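Local coordinates for translation initiation factor eIF2b-like protein,Translation initiation factor eIF2b-like protein (Chaetomium thermophilum, PDB 4ZEM) that is the beta subunit of eIF2B, the heterodecameric complex that probably serves translation initiation as the guanine nucleotide exchange factor of eIF2, at residues Y194-P200 against T218-L224; Q199-E205 against Y236-R240; L208-A212 against K242-V248. All coordinates share one frame. Numbering follows the deposited sequence.

Contact 1 (Y194-P200 against T218-L224)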
loop_
_atom_site.group_PDB
_atom_site.type_symbol
_atom_site.label_atom_id
_atom_site.label_comp_id
_atom_site.label_asym_id
_atom_site.label_seq_id
_atom_site.Cartn_x
_atom_site.Cartn_y
_atom_site.Cartn_z
ATOM N N TYR A 194 -15.851 -2.804 -22.663
ATOM C CA TYR A 194 -16.218 -1.471 -22.212
ATOM C C TYR A 194 -15.924 -1.420 -20.724
ATOM O O TYR A 194 -16.630 -2.038 -19.920
ATOM C CB TYR A 194 -17.686 -1.196 -22.510
ATOM C CG TYR A 194 -17.897 -0.424 -23.783
ATOM C CD1 TYR A 194 -18.593 0.781 -23.788
ATOM C CD2 TYR A 194 -17.445 -0.929 -24.997
ATOM C CE1 TYR A 194 -18.808 1.474 -24.971
ATOM C CE2 TYR A 194 -17.631 -0.232 -26.181
ATOM C CZ TYR A 194 -18.316 0.961 -26.164
ATOM O OH TYR A 194 -18.507 1.631 -27.348
ATOM N N VAL A 195 -14.878 -0.685 -20.364
ATOM C CA VAL A 195 -14.383 -0.681 -18.994
ATOM C C VAL A 195 -14.674 0.643 -18.316
ATOM O O VAL A 195 -14.192 1.696 -18.737
ATOM C CB VAL A 195 -12.856 -0.946 -18.953
ATOM C CG1 VAL A 195 -12.325 -0.856 -17.533
ATOM C CG2 VAL A 195 -12.536 -2.299 -19.568
ATOM N N LEU A 196 -15.428 0.577 -17.227
ATOM C CA LEU A 196 -15.789 1.775 -16.494
ATOM C C LEU A 196 -14.756 1.982 -15.386
ATOM O O LEU A 196 -14.615 1.154 -14.488
ATOM C CB LEU A 196 -17.222 1.649 -15.951
ATOM C CG LEU A 196 -17.918 2.750 -15.131
ATOM C CD1 LEU A 196 -17.464 2.806 -13.684
ATOM C CD2 LEU A 196 -17.810 4.115 -15.799
ATOM N N ALA A 197 -14.016 3.081 -15.477
ATOM C CA ALA A 197 -13.013 3.405 -14.468
ATOM C C ALA A 197 -13.496 4.574 -13.639
ATOM O O ALA A 197 -13.601 5.698 -14.137
ATOM C CB ALA A 197 -11.677 3.735 -15.118
ATOM N N TYR A 198 -13.756 4.325 -12.361
ATOM C CA TYR A 198 -14.319 5.369 -11.522
ATOM C C TYR A 198 -13.180 6.082 -10.814
ATOM O O TYR A 198 -12.433 5.459 -10.060
ATOM C CB TYR A 198 -15.318 4.791 -10.516
ATOM C CG TYR A 198 -15.891 5.831 -9.588
ATOM C CD1 TYR A 198 -17.077 6.483 -9.915
ATOM C CD2 TYR A 198 -15.252 6.181 -8.403
ATOM C CE1 TYR A 198 -17.614 7.451 -9.093
ATOM C CE2 TYR A 198 -15.787 7.153 -7.568
ATOM C CZ TYR A 198 -16.970 7.784 -7.923
ATOM O OH TYR A 198 -17.522 8.748 -7.112
ATOM N N GLN A 199 -13.046 7.381 -11.088
ATOM C CA GLN A 199 -11.961 8.212 -10.550
ATOM C C GLN A 199 -10.605 7.513 -10.505
ATOM O O GLN A 199 -10.056 7.314 -9.427
ATOM C CB GLN A 199 -12.308 8.707 -9.146
ATOM C CG GLN A 199 -13.567 9.541 -9.064
ATOM C CD GLN A 199 -13.510 10.534 -7.919
ATOM O OE1 GLN A 199 -12.456 10.740 -7.319
ATOM N NE2 GLN A 199 -14.640 11.163 -7.619
ATOM N N PRO A 200 -10.071 7.132 -11.676
ATOM C CA PRO A 200 -8.829 6.351 -11.715
ATOM C C PRO A 200 -7.632 7.022 -11.038
ATOM O O PRO A 200 -7.342 8.196 -11.271
ATOM C CB PRO A 200 -8.572 6.179 -13.223
ATOM C CG PRO A 200 -9.343 7.257 -13.877
ATOM C CD PRO A 200 -10.563 7.447 -13.030
ATOM N N THR A 218 -12.427 0.032 -24.878
ATOM C CA THR A 218 -12.937 1.358 -24.559
ATOM C C THR A 218 -12.930 1.620 -23.056
ATOM O O THR A 218 -13.362 0.780 -22.266
ATOM C CB THR A 218 -14.374 1.534 -25.114
ATOM O OG1 THR A 218 -14.360 1.347 -26.537
ATOM C CG2 THR A 218 -14.923 2.911 -24.802
ATOM N N VAL A 219 -12.467 2.801 -22.666
ATOM C CA VAL A 219 -12.462 3.179 -21.261
ATOM C C VAL A 219 -13.452 4.308 -21.001
ATOM O O VAL A 219 -13.424 5.346 -21.664
ATOM C CB VAL A 219 -11.050 3.605 -20.808
ATOM C CG1 VAL A 219 -11.067 4.142 -19.386
ATOM C CG2 VAL A 219 -10.106 2.438 -20.915
ATOM N N ILE A 220 -14.324 4.097 -20.021
ATOM C CA ILE A 220 -15.292 5.109 -19.628
ATOM C C ILE A 220 -14.859 5.717 -18.297
ATOM O O ILE A 220 -14.669 5.007 -17.305
ATOM C CB ILE A 220 -16.715 4.530 -19.501
ATOM C CG1 ILE A 220 -17.172 3.895 -20.820
ATOM C CG2 ILE A 220 -17.692 5.609 -19.060
ATOM C CD1 ILE A 220 -16.856 2.415 -20.936
ATOM N N LEU A 221 -14.640 7.026 -18.299
ATOM C CA LEU A 221 -14.200 7.715 -17.098
ATOM C C LEU A 221 -15.381 8.420 -16.444
ATOM O O LEU A 221 -15.999 9.304 -17.042
ATOM C CB LEU A 221 -13.087 8.706 -17.432
ATOM C CG LEU A 221 -11.828 8.092 -18.049
ATOM C CD1 LEU A 221 -10.946 9.175 -18.604
ATOM C CD2 LEU A 221 -11.060 7.297 -17.016
ATOM N N ALA A 222 -15.713 8.001 -15.230
ATOM C CA ALA A 222 -16.841 8.573 -14.512
ATOM C C ALA A 222 -16.430 9.080 -13.139
ATOM O O ALA A 222 -15.657 8.433 -12.433
ATOM C CB ALA A 222 -17.958 7.553 -14.380
ATOM N N SER A 223 -16.928 10.252 -12.771
ATOM C CA SER A 223 -16.745 10.742 -11.415
ATOM C C SER A 223 -18.045 11.374 -10.958
ATOM O O SER A 223 -18.656 12.141 -11.702
ATOM C CB SER A 223 -15.602 11.754 -11.350
ATOM O OG SER A 223 -15.538 12.357 -10.069
ATOM N N LEU A 224 -18.477 11.068 -9.742
ATOM C CA LEU A 224 -19.698 11.691 -9.244
ATOM C C LEU A 224 -19.394 13.095 -8.728
ATOM O O LEU A 224 -20.259 13.969 -8.733
ATOM C CB LEU A 224 -20.350 10.826 -8.161
ATOM C CG LEU A 224 -20.842 9.467 -8.676
ATOM C CD1 LEU A 224 -21.444 8.625 -7.555
ATOM C CD2 LEU A 224 -21.837 9.645 -9.823
HETATM O O HOH W 1 -15.867 2.065 -28.763
#

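Contact 2 (Q199-E205 against Y236-R240)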
loop_
_atom_site.group_PDB
_atom_site.type_symbol
_atom_site.label_atom_id
_atom_site.label_comp_id
_atom_site.label_asym_id
_atom_site.label_seq_id
_atom_site.Cartn_x
_atom_site.Cartn_y
_atom_site.Cartn_z
ATOM N N GLN A 199 -13.046 7.381 -11.088
ATOM C CA GLN A 199 -11.961 8.212 -10.550
ATOM C C GLN A 199 -10.605 7.513 -10.505
ATOM O O GLN A 199 -10.056 7.314 -9.427
ATOM C CB GLN A 199 -12.308 8.707 -9.146
ATOM C CG GLN A 199 -13.567 9.541 -9.064
ATOM C CD GLN A 199 -13.510 10.534 -7.919
ATOM O OE1 GLN A 199 -12.456 10.740 -7.319
ATOM N NE2 GLN A 199 -14.640 11.163 -7.619
ATOM N N PRO A 200 -10.071 7.132 -11.676
ATOM C CA PRO A 200 -8.829 6.351 -11.715
ATOM C C PRO A 200 -7.632 7.022 -11.038
ATOM O O PRO A 200 -7.342 8.196 -11.271
ATOM C CB PRO A 200 -8.572 6.179 -13.223
ATOM C CG PRO A 200 -9.343 7.257 -13.877
ATOM C CD PRO A 200 -10.563 7.447 -13.030
ATOM N N SER A 201 -6.945 6.248 -10.203
ATOM C CA SER A 201 -5.692 6.657 -9.571
ATOM C C SER A 201 -4.511 6.293 -10.470
ATOM O O SER A 201 -4.711 5.772 -11.568
ATOM C CB SER A 201 -5.544 5.973 -8.213
ATOM O OG SER A 201 -5.667 4.561 -8.348
ATOM N N LYS A 202 -3.288 6.546 -10.007
ATOM C CA LYS A 202 -2.098 6.174 -10.775
ATOM C C LYS A 202 -2.009 4.686 -11.063
ATOM O O LYS A 202 -1.587 4.286 -12.147
ATOM C CB LYS A 202 -0.824 6.620 -10.059
ATOM C CG LYS A 202 -0.386 8.023 -10.400
ATOM C CD LYS A 202 0.042 8.051 -11.864
ATOM C CE LYS A 202 0.414 9.442 -12.336
ATOM N NZ LYS A 202 1.014 9.396 -13.699
ATOM N N THR A 203 -2.405 3.873 -10.091
ATOM C CA THR A 203 -2.382 2.429 -10.250
ATOM C C THR A 203 -3.316 1.995 -11.377
ATOM O O THR A 203 -2.953 1.158 -12.198
ATOM C CB THR A 203 -2.775 1.723 -8.946
ATOM O OG1 THR A 203 -1.824 2.059 -7.936
ATOM C CG2 THR A 203 -2.787 0.209 -9.136
ATOM N N VAL A 204 -4.508 2.583 -11.421
ATOM C CA VAL A 204 -5.470 2.275 -12.469
ATOM C C VAL A 204 -4.966 2.780 -13.824
ATOM O O VAL A 204 -5.103 2.098 -14.846
ATOM C CB VAL A 204 -6.853 2.897 -12.172
ATOM C CG1 VAL A 204 -7.829 2.584 -13.298
ATOM C CG2 VAL A 204 -7.390 2.382 -10.847
ATOM N N GLU A 205 -4.363 3.963 -13.828
ATOM C CA GLU A 205 -3.827 4.525 -15.060
ATOM C C GLU A 205 -2.754 3.608 -15.651
ATOM O O GLU A 205 -2.771 3.327 -16.847
ATOM C CB GLU A 205 -3.258 5.927 -14.815
ATOM C CG GLU A 205 -4.312 6.977 -14.450
ATOM C CD GLU A 205 -3.732 8.381 -14.304
ATOM O OE1 GLU A 205 -2.587 8.608 -14.753
ATOM O OE2 GLU A 205 -4.418 9.255 -13.728
ATOM N N TYR A 236 -9.175 14.313 -16.537
ATOM C CA TYR A 236 -8.260 13.274 -16.990
ATOM C C TYR A 236 -7.835 13.430 -18.433
ATOM O O TYR A 236 -7.743 12.454 -19.169
ATOM C CB TYR A 236 -8.885 11.896 -16.783
ATOM C CG TYR A 236 -9.246 11.615 -15.355
ATOM C CD1 TYR A 236 -8.280 11.219 -14.447
ATOM C CD2 TYR A 236 -10.548 11.749 -14.909
ATOM C CE1 TYR A 236 -8.600 10.965 -13.133
ATOM C CE2 TYR A 236 -10.879 11.496 -13.598
ATOM C CZ TYR A 236 -9.898 11.104 -12.717
ATOM O OH TYR A 236 -10.212 10.849 -11.408
ATOM N N ALA A 237 -7.551 14.659 -18.829
ATOM C CA ALA A 237 -7.143 14.929 -20.193
ATOM C C ALA A 237 -5.845 14.227 -20.559
ATOM O O ALA A 237 -5.713 13.704 -21.655
ATOM C CB ALA A 237 -7.019 16.424 -20.418
ATOM N N ALA A 238 -4.879 14.222 -19.654
ATOM C CA ALA A 238 -3.615 13.567 -19.949
ATOM C C ALA A 238 -3.780 12.068 -20.137
ATOM O O ALA A 238 -3.238 11.482 -21.073
ATOM C CB ALA A 238 -2.608 13.853 -18.852
ATOM N N LEU A 239 -4.553 11.456 -19.249
ATOM C CA LEU A 239 -4.783 10.025 -19.307
ATOM C C LEU A 239 -5.497 9.670 -20.592
ATOM O O LEU A 239 -5.146 8.707 -21.261
ATOM C CB LEU A 239 -5.643 9.593 -18.128
ATOM C CG LEU A 239 -6.065 8.132 -18.032
ATOM C CD1 LEU A 239 -4.833 7.265 -17.881
ATOM C CD2 LEU A 239 -7.014 7.895 -16.878
ATOM N N ARG A 240 -6.493 10.470 -20.939
ATOM C CA ARG A 240 -7.257 10.239 -22.151
ATOM C C ARG A 240 -6.373 10.371 -23.372
ATOM O O ARG A 240 -6.483 9.595 -24.309
ATOM C CB ARG A 240 -8.453 11.183 -22.236
ATOM C CG ARG A 240 -9.587 10.787 -21.312
ATOM C CD ARG A 240 -10.832 11.627 -21.520
ATOM N NE ARG A 240 -10.716 12.946 -20.917
ATOM C CZ ARG A 240 -10.631 14.078 -21.604
ATOM N NH1 ARG A 240 -10.659 14.062 -22.926
ATOM N NH2 ARG A 240 -10.529 15.230 -20.966
#

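Contact 3 (L208-A212 against K242-V248)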
loop_
_atom_site.group_PDB
_atom_site.type_symbol
_atom_site.label_atom_id
_atom_site.label_comp_id
_atom_site.label_asym_id
_atom_site.label_seq_id
_atom_site.Cartn_x
_atom_site.Cartn_y
_atom_site.Cartn_z
ATOM N N LEU A 208 -4.515 0.533 -17.098
ATOM C CA LEU A 208 -5.200 0.771 -18.364
ATOM C C LEU A 208 -4.229 0.972 -19.523
ATOM O O LEU A 208 -4.426 0.426 -20.614
ATOM C CB LEU A 208 -6.120 1.983 -18.249
ATOM C CG LEU A 208 -7.294 1.807 -17.288
ATOM C CD1 LEU A 208 -8.058 3.120 -17.153
ATOM C CD2 LEU A 208 -8.210 0.666 -17.736
ATOM N N VAL A 209 -3.176 1.749 -19.280
ATOM C CA VAL A 209 -2.161 2.017 -20.293
ATOM C C VAL A 209 -1.446 0.737 -20.734
ATOM O O VAL A 209 -1.189 0.543 -21.926
ATOM C CB VAL A 209 -1.133 3.064 -19.778
ATOM C CG1 VAL A 209 0.155 3.043 -20.589
ATOM C CG2 VAL A 209 -1.765 4.451 -19.777
ATOM N N LYS A 210 -1.153 -0.140 -19.778
ATOM C CA LYS A 210 -0.498 -1.408 -20.074
ATOM C C LYS A 210 -1.438 -2.275 -20.911
ATOM O O LYS A 210 -1.026 -2.892 -21.895
ATOM C CB LYS A 210 -0.105 -2.130 -18.781
ATOM C CG LYS A 210 1.070 -3.107 -18.908
ATOM C CD LYS A 210 0.774 -4.358 -19.696
ATOM C CE LYS A 210 1.982 -5.281 -19.676
ATOM N NZ LYS A 210 3.212 -4.596 -20.147
ATOM N N ALA A 211 -2.705 -2.306 -20.510
ATOM C CA ALA A 211 -3.705 -3.105 -21.202
ATOM C C ALA A 211 -3.842 -2.645 -22.651
ATOM O O ALA A 211 -3.978 -3.461 -23.564
ATOM C CB ALA A 211 -5.045 -3.011 -20.478
ATOM N N ALA A 212 -3.766 -1.333 -22.850
ATOM C CA ALA A 212 -3.882 -0.731 -24.174
ATOM C C ALA A 212 -2.791 -1.238 -25.115
ATOM O O ALA A 212 -2.997 -1.312 -26.328
ATOM C CB ALA A 212 -3.828 0.782 -24.071
ATOM N N LYS A 242 -3.188 9.858 -23.512
ATOM C CA LYS A 242 -2.313 8.699 -23.552
ATOM C C LYS A 242 -3.036 7.453 -24.057
ATOM O O LYS A 242 -2.488 6.682 -24.834
ATOM C CB LYS A 242 -1.676 8.454 -22.187
ATOM C CG LYS A 242 -0.393 7.651 -22.255
ATOM C CD LYS A 242 0.316 7.631 -20.915
ATOM C CE LYS A 242 1.587 6.801 -20.984
ATOM N NZ LYS A 242 2.163 6.570 -19.633
ATOM N N LEU A 243 -4.273 7.265 -23.613
ATOM C CA LEU A 243 -5.072 6.113 -24.014
ATOM C C LEU A 243 -5.445 6.128 -25.485
ATOM O O LEU A 243 -5.406 5.103 -26.155
ATOM C CB LEU A 243 -6.334 6.010 -23.162
ATOM C CG LEU A 243 -6.159 5.543 -21.722
ATOM C CD1 LEU A 243 -7.485 5.571 -20.990
ATOM C CD2 LEU A 243 -5.549 4.155 -21.679
ATOM N N ASN A 244 -5.809 7.302 -25.977
ATOM C CA ASN A 244 -6.196 7.472 -27.369
ATOM C C ASN A 244 -5.047 7.152 -28.319
ATOM O O ASN A 244 -5.254 6.537 -29.365
ATOM C CB ASN A 244 -6.701 8.899 -27.622
ATOM C CG ASN A 244 -7.999 9.203 -26.889
ATOM O OD1 ASN A 244 -8.766 8.298 -26.541
ATOM N ND2 ASN A 244 -8.252 10.486 -26.651
ATOM N N ALA A 245 -3.836 7.553 -27.943
ATOM C CA ALA A 245 -2.663 7.293 -28.776
ATOM C C ALA A 245 -2.352 5.800 -28.826
ATOM O O ALA A 245 -1.837 5.289 -29.818
ATOM C CB ALA A 245 -1.468 8.070 -28.262
ATOM N N ALA A 246 -2.683 5.110 -27.743
ATOM C CA ALA A 246 -2.423 3.685 -27.606
ATOM C C ALA A 246 -3.400 2.874 -28.460
ATOM O O ALA A 246 -3.155 1.706 -28.763
ATOM C CB ALA A 246 -2.507 3.272 -26.156
ATOM N N GLY A 247 -4.528 3.494 -28.798
ATOM C CA GLY A 247 -5.538 2.885 -29.643
ATOM C C GLY A 247 -6.827 2.648 -28.878
ATOM O O GLY A 247 -7.753 2.014 -29.373
ATOM N N VAL A 248 -6.900 3.181 -27.665
ATOM C CA VAL A 248 -8.069 2.960 -26.837
ATOM C C VAL A 248 -9.016 4.155 -26.887
ATOM O O VAL A 248 -8.607 5.305 -26.713
ATOM C CB VAL A 248 -7.653 2.669 -25.372
ATOM C CG1 VAL A 248 -8.841 2.773 -24.422
ATOM C CG2 VAL A 248 -7.048 1.289 -25.285
#

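Contact 1 (Y194-P200 against T218-L224)
Strands 194-198 and 218-222 run side by side in parallel, their short axes 4.6 Å apart at closest and 28° from aligned. Backbone bonds run from V195 N to T218 O (2.8 Å), I220 N to V195 O (2.7 Å), A197 N to I220 O (2.7 Å), weakly A222 N to A197 O (3.3 Å), and Q199 N to A222 O (3.1 Å). Side chains alternate between the two faces. On one, the Y194 ring swings out at chi1 -97° and lies across T218, whose CB sits 4.0 Å from the ring centroid in a CH-pi contact; a water joins Y194 OH (3.0 Å) to T218 OG1 (2.8 Å). I220, m at chi1 with chi2 off-well at 91°, brings CD1 to 3.7 Å from Y194 CD1, while L196 CD2 reaches I220 CG2 (3.6 Å) and A222 CB (3.7 Å). The t rotamer of Y198 carries its ring along to L224, with CE1 3.8 Å from L224 CG, and its hydroxyl bonds to S285 O. On the other face, L221 CD2 meets P200 CG (3.6 Å) and A197 CB (4.1 Å). The strands and helix 202-214 form a beta-alpha-beta unit; that helix and helix 237-246 pack on the face of A197, V219 and L221, helix 258-261 on the first, and strands 249-252 and 267-271 flank the pair.

Contact 2 (Q199-E205 against Y236-R240)
Y236 opens this partly buried contact from the N-cap position of helix 237-246, its ring directed across at the turn that follows strand 194-198. P200 lies over one face of that ring, with CG 4.1 Å from the centroid, a CH-pi contact; P200 CD is also 3.7 Å from Y236 CZ. The ring's far end reaches the backbone, Y236 OH lying 3.3 Å from Q199 CA. L239 points into the gap, placing CD2 3.9 Å from P200 CG and CD1 3.5 Å from E205 CG. E205 OE2 comes near the edge of the Y236 ring, 4.4 Å from Y236 CD1, and E205 OE1 forms a long salt bridge of 3.8 Å with K202 NZ. R240 closes the first helical turn, R240 N bonding back to Y236 O (2.9 Å). L221 of strand 218-222 touches P200, Y236 and L239 from the sheet side. Two helix N-termini brought together at the C-terminal ends of parallel strands, with S201 as the other N-cap, are typical of a Rossmann-like alpha/beta fold.

Contact 3 (L208-A212 against K242-V248)
Helices 202-214 and 237-246 run nearly parallel here, the axes of their segments 10° apart in direction and 9.5 Å at closest approach. L208 comes first: its CB is 4.1 Å from L243 CD2, which also lies 4.0 Å from L208 O, so the leucine tip rests against backbone as well as side chain. V209 follows, with CG2 4.2 Å from L243 CD2 and 4.0 Å from K242 CD; the extended lysine thereby lends its aliphatic stem to the edge of the interface. A212, one turn after L208, marks the tightest point: its CB is 3.5 Å from both A246 CB and V248 CG2, and the CA atoms of A212 and A246 are only 5.8 Å apart. There the second helix ends in a Schellman motif, in which G247 takes positive phi, V248 N bonds to L243 O (2.9 Å), and the chain turns V248 back toward A212. V219 of strand 218-222 underlies L208, L243 and V248. With no hydrogen bond or salt bridge between the segments, cohesion rests on van der Waals contact and the burial of apolar surface, and the small alanine pair is what lets the two backbones come so close.

The three contacts build one layered corner of the Rossmann-like domain. Contact 1 lies within the sheet; contacts 2 and 3 are successive levels of the interface between helices 202-214 and 237-246, the two helices lying over one face of the sheet. The centre of contact 2 is about 9 Å from that of contact 1 and about 11 Å from that of contact 3; contacts 1 and 3 are about 14 Å apart, centre to centre. Contact 1 shares Q199 and P200 with contact 2. Strand 194-198, helix 202-214, strand 218-222 and helix 237-246 alternate along the chain, so two helices distant in sequence pack side by side, with V219 and L221 linking the sheet to both levels.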